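Local coordinates for erythromycin dehydratase (PDB 3EL6), which probably removes water from a beta-hydroxyacyl intermediate on its acyl carrier protein during assembly of the erythromycin polyketide, as polyketide synthase dehydratase domains do, at residues Ser209-Ala217 against Val228-Leu239; Pro273-Leu281 against Ala292-Arg300. All blocks are in the same frame, centred on the assembly; numbering follows the deposited sequence.

Contact 1: Ser209-Ala217 against Val228-Leu239; sequences SVYAEVSIA and VLLDAVAQTLSL
V214 drops its CG1 branch into the angle between A232 and L229 on the helix. V214 CG1 lies 3.5 Å from A232 CB, tighter than usual for two carbons, and 3.7 Å from L229 CD1. That branch stands opposite the backbone N across the CA-CB bond of V214 (chi1 176°), while the CG2 branch comes nearest the T236 methyl, at a loose distance. L229 brings its CD1 methyl up under the strand, where it also meets the backbone at S215 CA, again at 3.7 Å. I216, just past the strand, straddles the start of the helix: CG2 touches V228 CG1 at 4.1 Å and the tip CD1 rests on L229 CB. At the far end V210 CG1 meets L239 CB at 3.9 Å, the two side chains crossing at about a right angle, and between these ends A212 CB meets the T236 methyl. T236 directs its hydroxyl to V233 O (OG1 to O 2.8 Å) and so presents its CG2 methyl to A212. No hydrogen bond crosses. The helix runs nearly antiparallel (161°) to strand 209-215, which lies between strands 200-206 and 266-273; V233 reaches on to V283 of strand 278-284.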
# COMPACT_ATOMS: atom_id res chain seq x y z
N SER A 209 -35.65 3.55 25.37
CA SER A 209 -35.45 3.59 23.90
C SER A 209 -35.78 4.97 23.31
O SER A 209 -36.71 5.63 23.78
CB SER A 209 -36.35 2.57 23.24
OG SER A 209 -35.92 1.27 23.63
N VAL A 210 -35.02 5.39 22.29
CA VAL A 210 -35.18 6.69 21.67
C VAL A 210 -35.43 6.45 20.21
O VAL A 210 -34.76 5.59 19.61
CB VAL A 210 -33.86 7.50 21.84
CG1 VAL A 210 -33.87 8.77 20.97
CG2 VAL A 210 -33.61 7.83 23.32
N TYR A 211 -36.39 7.17 19.60
CA TYR A 211 -36.73 7.01 18.20
C TYR A 211 -36.43 8.40 17.61
O TYR A 211 -36.78 9.40 18.26
CB TYR A 211 -38.22 6.71 18.06
CG TYR A 211 -38.57 5.44 18.80
CD1 TYR A 211 -38.63 4.24 18.13
CD2 TYR A 211 -38.69 5.46 20.18
CE1 TYR A 211 -38.89 3.04 18.84
CE2 TYR A 211 -38.93 4.27 20.90
CZ TYR A 211 -39.03 3.09 20.22
OH TYR A 211 -39.26 1.94 20.96
N ALA A 212 -35.83 8.49 16.42
CA ALA A 212 -35.56 9.88 15.93
C ALA A 212 -35.67 9.88 14.42
O ALA A 212 -35.43 8.87 13.79
CB ALA A 212 -34.17 10.37 16.38
N GLU A 213 -36.05 11.02 13.81
CA GLU A 213 -35.97 11.20 12.38
C GLU A 213 -34.72 12.07 12.21
O GLU A 213 -34.60 13.10 12.88
CB GLU A 213 -37.20 11.97 11.88
CG GLU A 213 -38.45 11.05 11.82
CD GLU A 213 -39.72 11.79 11.47
OE1 GLU A 213 -39.68 13.05 11.26
OE2 GLU A 213 -40.76 11.09 11.42
N VAL A 214 -33.84 11.68 11.29
CA VAL A 214 -32.55 12.35 11.16
C VAL A 214 -32.35 12.53 9.65
O VAL A 214 -32.53 11.61 8.90
CB VAL A 214 -31.44 11.49 11.75
CG1 VAL A 214 -30.15 12.18 11.50
CG2 VAL A 214 -31.65 11.28 13.27
N SER A 215 -31.97 13.73 9.19
CA SER A 215 -31.82 13.95 7.74
C SER A 215 -30.93 15.18 7.52
O SER A 215 -30.81 16.04 8.40
CB SER A 215 -33.15 14.16 6.99
OG SER A 215 -33.83 15.32 7.53
N ILE A 216 -30.25 15.18 6.37
CA ILE A 216 -29.42 16.27 5.96
C ILE A 216 -29.80 16.56 4.52
O ILE A 216 -30.53 15.82 3.88
CB ILE A 216 -27.90 15.88 6.03
CG1 ILE A 216 -27.61 14.67 5.14
CG2 ILE A 216 -27.50 15.64 7.50
CD1 ILE A 216 -26.08 14.46 4.94
N ALA A 217 -29.32 17.67 3.97
CA ALA A 217 -29.54 17.88 2.57
C ALA A 217 -28.55 17.06 1.69
O ALA A 217 -27.35 17.11 1.90
CB ALA A 217 -29.44 19.36 2.24
N VAL A 228 -21.89 13.28 8.08
CA VAL A 228 -22.70 14.19 8.88
C VAL A 228 -23.99 13.46 9.35
O VAL A 228 -24.36 13.53 10.52
CB VAL A 228 -22.98 15.50 8.17
CG1 VAL A 228 -23.82 16.46 9.06
CG2 VAL A 228 -21.59 16.16 7.89
N LEU A 229 -24.63 12.77 8.42
CA LEU A 229 -25.83 11.99 8.76
C LEU A 229 -25.48 10.97 9.84
O LEU A 229 -26.20 10.81 10.83
CB LEU A 229 -26.41 11.35 7.52
CG LEU A 229 -27.77 10.62 7.72
CD1 LEU A 229 -28.86 11.69 8.03
CD2 LEU A 229 -28.23 9.80 6.49
N LEU A 230 -24.33 10.30 9.71
CA LEU A 230 -23.97 9.26 10.72
C LEU A 230 -23.65 9.86 12.06
O LEU A 230 -23.97 9.29 13.13
CB LEU A 230 -22.72 8.53 10.20
CG LEU A 230 -22.27 7.35 11.07
CD1 LEU A 230 -23.40 6.37 11.03
CD2 LEU A 230 -21.07 6.79 10.31
N ASP A 231 -23.02 11.05 12.09
CA ASP A 231 -22.82 11.69 13.39
C ASP A 231 -24.17 12.04 14.05
O ASP A 231 -24.31 11.94 15.26
CB ASP A 231 -22.03 13.00 13.28
CG ASP A 231 -21.82 13.65 14.61
OD1 ASP A 231 -20.87 13.24 15.30
OD2 ASP A 231 -22.61 14.56 15.01
N ALA A 232 -25.12 12.50 13.24
CA ALA A 232 -26.46 12.84 13.78
C ALA A 232 -27.22 11.55 14.25
O ALA A 232 -27.95 11.56 15.24
CB ALA A 232 -27.23 13.60 12.75
N VAL A 233 -27.00 10.43 13.59
CA VAL A 233 -27.48 9.14 14.16
C VAL A 233 -26.90 8.86 15.53
O VAL A 233 -27.64 8.51 16.45
CB VAL A 233 -27.14 7.97 13.22
CG1 VAL A 233 -27.37 6.65 13.90
CG2 VAL A 233 -27.95 8.10 11.95
N ALA A 234 -25.59 9.03 15.69
CA ALA A 234 -24.96 8.91 16.99
C ALA A 234 -25.44 9.95 17.98
O ALA A 234 -25.45 9.73 19.22
CB ALA A 234 -23.40 8.98 16.83
N GLN A 235 -25.85 11.11 17.47
CA GLN A 235 -26.41 12.13 18.38
C GLN A 235 -27.64 11.65 19.14
O GLN A 235 -27.94 12.20 20.18
CB GLN A 235 -26.73 13.44 17.66
CG GLN A 235 -25.53 14.29 17.25
CD GLN A 235 -26.02 15.49 16.45
OE1 GLN A 235 -27.05 16.06 16.81
NE2 GLN A 235 -25.35 15.81 15.32
N THR A 236 -28.31 10.62 18.65
CA THR A 236 -29.49 10.16 19.36
C THR A 236 -29.13 9.70 20.78
O THR A 236 -30.00 9.65 21.67
CB THR A 236 -30.26 9.08 18.61
OG1 THR A 236 -29.43 7.92 18.51
CG2 THR A 236 -30.65 9.55 17.16
N LEU A 237 -27.85 9.32 21.00
CA LEU A 237 -27.46 8.87 22.33
C LEU A 237 -27.59 9.98 23.37
O LEU A 237 -27.71 9.70 24.57
CB LEU A 237 -26.02 8.32 22.36
CG LEU A 237 -25.92 6.80 22.03
CD1 LEU A 237 -26.46 6.46 20.69
CD2 LEU A 237 -24.45 6.24 22.17
N SER A 238 -27.56 11.23 22.92
CA SER A 238 -27.72 12.35 23.84
C SER A 238 -29.16 12.50 24.36
O SER A 238 -29.38 13.21 25.36
CB SER A 238 -27.24 13.66 23.21
OG SER A 238 -28.20 14.16 22.27
N LEU A 239 -30.11 11.84 23.72
CA LEU A 239 -31.53 12.00 24.06
C LEU A 239 -32.05 11.00 25.10
O LEU A 239 -33.19 11.10 25.56
CB LEU A 239 -32.39 11.89 22.80
CG LEU A 239 -32.09 12.91 21.69
CD1 LEU A 239 -32.96 12.64 20.46
CD2 LEU A 239 -32.28 14.33 22.22

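Contact 2: Pro273-Leu281 against Ala292-Arg300; sequences PAGADAMAL and ATVDSLVVR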
# COMPACT_ATOMS: atom_id res chain seq x y z
N PRO A 273 -30.75 0.78 24.81
CA PRO A 273 -29.65 0.63 25.79
C PRO A 273 -28.85 -0.67 25.52
O PRO A 273 -29.41 -1.68 25.08
CB PRO A 273 -30.40 0.52 27.14
CG PRO A 273 -31.68 1.24 26.92
CD PRO A 273 -32.07 0.87 25.49
N ALA A 274 -27.54 -0.60 25.69
CA ALA A 274 -26.69 -1.79 25.41
C ALA A 274 -25.55 -1.90 26.41
O ALA A 274 -24.39 -2.09 26.05
CB ALA A 274 -26.16 -1.77 23.99
N GLY A 275 -25.86 -1.77 27.68
CA GLY A 275 -24.83 -1.96 28.67
C GLY A 275 -24.30 -0.61 29.03
O GLY A 275 -24.83 0.41 28.57
N ALA A 276 -23.24 -0.58 29.84
CA ALA A 276 -22.79 0.69 30.37
C ALA A 276 -22.17 1.59 29.29
O ALA A 276 -21.28 1.19 28.53
CB ALA A 276 -21.83 0.49 31.58
N ASP A 277 -22.66 2.82 29.25
CA ASP A 277 -22.16 3.84 28.37
C ASP A 277 -22.36 3.48 26.89
O ASP A 277 -21.66 4.02 26.05
CB ASP A 277 -20.67 4.10 28.62
CG ASP A 277 -20.37 4.51 30.05
OD1 ASP A 277 -20.91 5.54 30.51
OD2 ASP A 277 -19.55 3.81 30.71
N ALA A 278 -23.32 2.60 26.58
CA ALA A 278 -23.49 2.17 25.17
C ALA A 278 -24.96 2.05 24.75
O ALA A 278 -25.80 1.75 25.60
CB ALA A 278 -22.77 0.82 24.94
N MET A 279 -25.26 2.23 23.46
CA MET A 279 -26.56 1.91 22.92
C MET A 279 -26.39 1.23 21.59
O MET A 279 -25.38 1.49 20.91
CB MET A 279 -27.43 3.17 22.69
CG MET A 279 -27.68 4.01 23.98
SD MET A 279 -28.95 5.31 23.75
CE MET A 279 -30.47 4.31 23.78
N ALA A 280 -27.38 0.42 21.21
CA ALA A 280 -27.44 -0.25 19.91
C ALA A 280 -28.24 0.64 19.00
O ALA A 280 -29.12 1.34 19.45
CB ALA A 280 -28.13 -1.56 20.02
N LEU A 281 -27.94 0.62 17.71
CA LEU A 281 -28.68 1.50 16.81
C LEU A 281 -29.26 0.71 15.68
O LEU A 281 -28.61 -0.16 15.09
CB LEU A 281 -27.73 2.58 16.25
CG LEU A 281 -27.17 3.61 17.22
CD1 LEU A 281 -26.02 4.44 16.63
CD2 LEU A 281 -28.32 4.59 17.63
N ALA A 292 -28.86 0.48 8.16
CA ALA A 292 -27.64 0.16 8.91
C ALA A 292 -27.97 -0.31 10.32
O ALA A 292 -29.01 0.05 10.88
CB ALA A 292 -26.72 1.40 8.94
N THR A 293 -27.07 -1.10 10.92
CA THR A 293 -27.13 -1.43 12.35
C THR A 293 -25.80 -1.24 13.01
O THR A 293 -24.74 -1.27 12.32
CB THR A 293 -27.58 -2.88 12.59
OG1 THR A 293 -26.63 -3.80 12.02
CG2 THR A 293 -28.94 -3.15 11.95
N VAL A 294 -25.81 -1.00 14.32
CA VAL A 294 -24.63 -0.86 15.11
C VAL A 294 -24.94 -1.63 16.38
O VAL A 294 -25.94 -1.34 17.12
CB VAL A 294 -24.32 0.63 15.50
CG1 VAL A 294 -23.10 0.70 16.53
CG2 VAL A 294 -24.12 1.53 14.26
N ASP A 295 -24.19 -2.70 16.62
CA ASP A 295 -24.49 -3.53 17.81
C ASP A 295 -24.31 -2.75 19.10
O ASP A 295 -25.14 -2.86 20.04
CB ASP A 295 -23.63 -4.80 17.84
CG ASP A 295 -24.14 -5.88 16.91
OD1 ASP A 295 -25.15 -5.69 16.17
OD2 ASP A 295 -23.54 -6.99 16.92
N SER A 296 -23.23 -1.98 19.21
CA SER A 296 -23.10 -0.99 20.28
C SER A 296 -22.18 0.14 19.91
O SER A 296 -21.11 -0.09 19.31
CB SER A 296 -22.60 -1.58 21.62
OG SER A 296 -21.54 -2.45 21.39
N LEU A 297 -22.62 1.34 20.28
CA LEU A 297 -21.84 2.54 20.14
C LEU A 297 -21.54 2.92 21.57
O LEU A 297 -22.48 3.11 22.37
CB LEU A 297 -22.72 3.65 19.55
CG LEU A 297 -22.02 4.74 18.75
CD1 LEU A 297 -22.76 6.06 18.75
CD2 LEU A 297 -20.54 4.87 19.03
N VAL A 298 -20.27 3.06 21.90
CA VAL A 298 -19.86 3.32 23.29
C VAL A 298 -19.28 4.70 23.41
O VAL A 298 -18.47 5.14 22.57
CB VAL A 298 -18.77 2.33 23.73
CG1 VAL A 298 -18.46 2.52 25.21
CG2 VAL A 298 -19.20 0.95 23.45
N VAL A 299 -19.68 5.40 24.47
CA VAL A 299 -19.13 6.72 24.73
C VAL A 299 -18.21 6.67 25.95
O VAL A 299 -18.36 5.83 26.83
CB VAL A 299 -20.25 7.76 24.92
CG1 VAL A 299 -21.15 7.84 23.66
CG2 VAL A 299 -21.09 7.40 26.15
N ARG A 300 -17.22 7.55 25.97
CA ARG A 300 -16.23 7.55 27.04
C ARG A 300 -15.75 8.96 27.22
O ARG A 300 -16.12 9.81 26.41
CB ARG A 300 -15.07 6.64 26.66
CG ARG A 300 -13.68 7.11 27.07
CD ARG A 300 -12.69 6.61 26.02
NE ARG A 300 -11.48 5.97 26.56
CZ ARG A 300 -11.43 4.77 27.14
NH1 ARG A 300 -10.27 4.28 27.56
NH2 ARG A 300 -12.55 4.07 27.34
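The peptide carbonyl of D277 takes V299 N nearly head-on, 2.9 Å from N to O, with V298 CA at 3.4 Å as a weaker CH donor. V299 also sets CG2 against this oxygen, in the slot between its own backbone N and carbonyl carbon. Further along, L297 N reaches M279 O at 2.8 Å from 25° out of the carbonyl plane, and M279 N returns a bond to L297 O, again tilted. At V294 the geometry flattens: L281 N lies in the plane of the V294 carbonyl, 2.9 Å from its oxygen, and V294 N goes back to L281 O. One face of this ribbon carries A278 and V298, whose CB and CG2 meet at 3.9 Å. M279, L281, V294 and L297 are on the other, where L281 CB packs on V294 CB at 4.0 Å and helix 227-235 covers L281 and L297. Between the two sets of bonds the register slips by one: A280 CB lies only 3.3 Å from D295 O, at the kink that separates the two parts of strand 290-299. D277, with left-handed backbone angles, is the third residue of the type II turn G275-A278 that leads into the strand. The whole is an antiparallel beta hairpin with a classic bulge, D295 and S296 both facing N255 of strand 251-259, within the second half of a double hotdog fold.

How the contacts relate
From the N terminus, strand 209-215 comes first, and contact 1 closes the short excursion that follows it by laying helix 227-235 back along the strand. The chain then makes strands 251-259 and 266-273 before contact 2 closes the hairpin of 278-284 and 290-299. The two contacts therefore follow in series, neither nested nor crossed. In space they adjoin, with centres about 13 Å apart. The helix of contact 1 lies on the hairpin of contact 2: A234 CB touches L297 CD1 at 3.6 Å and V233 CG1 touches L281 CD1 at 3.8 Å. One helix is thus packed across strands 209-215, 278-284 and 290-299, the hotdog arrangement.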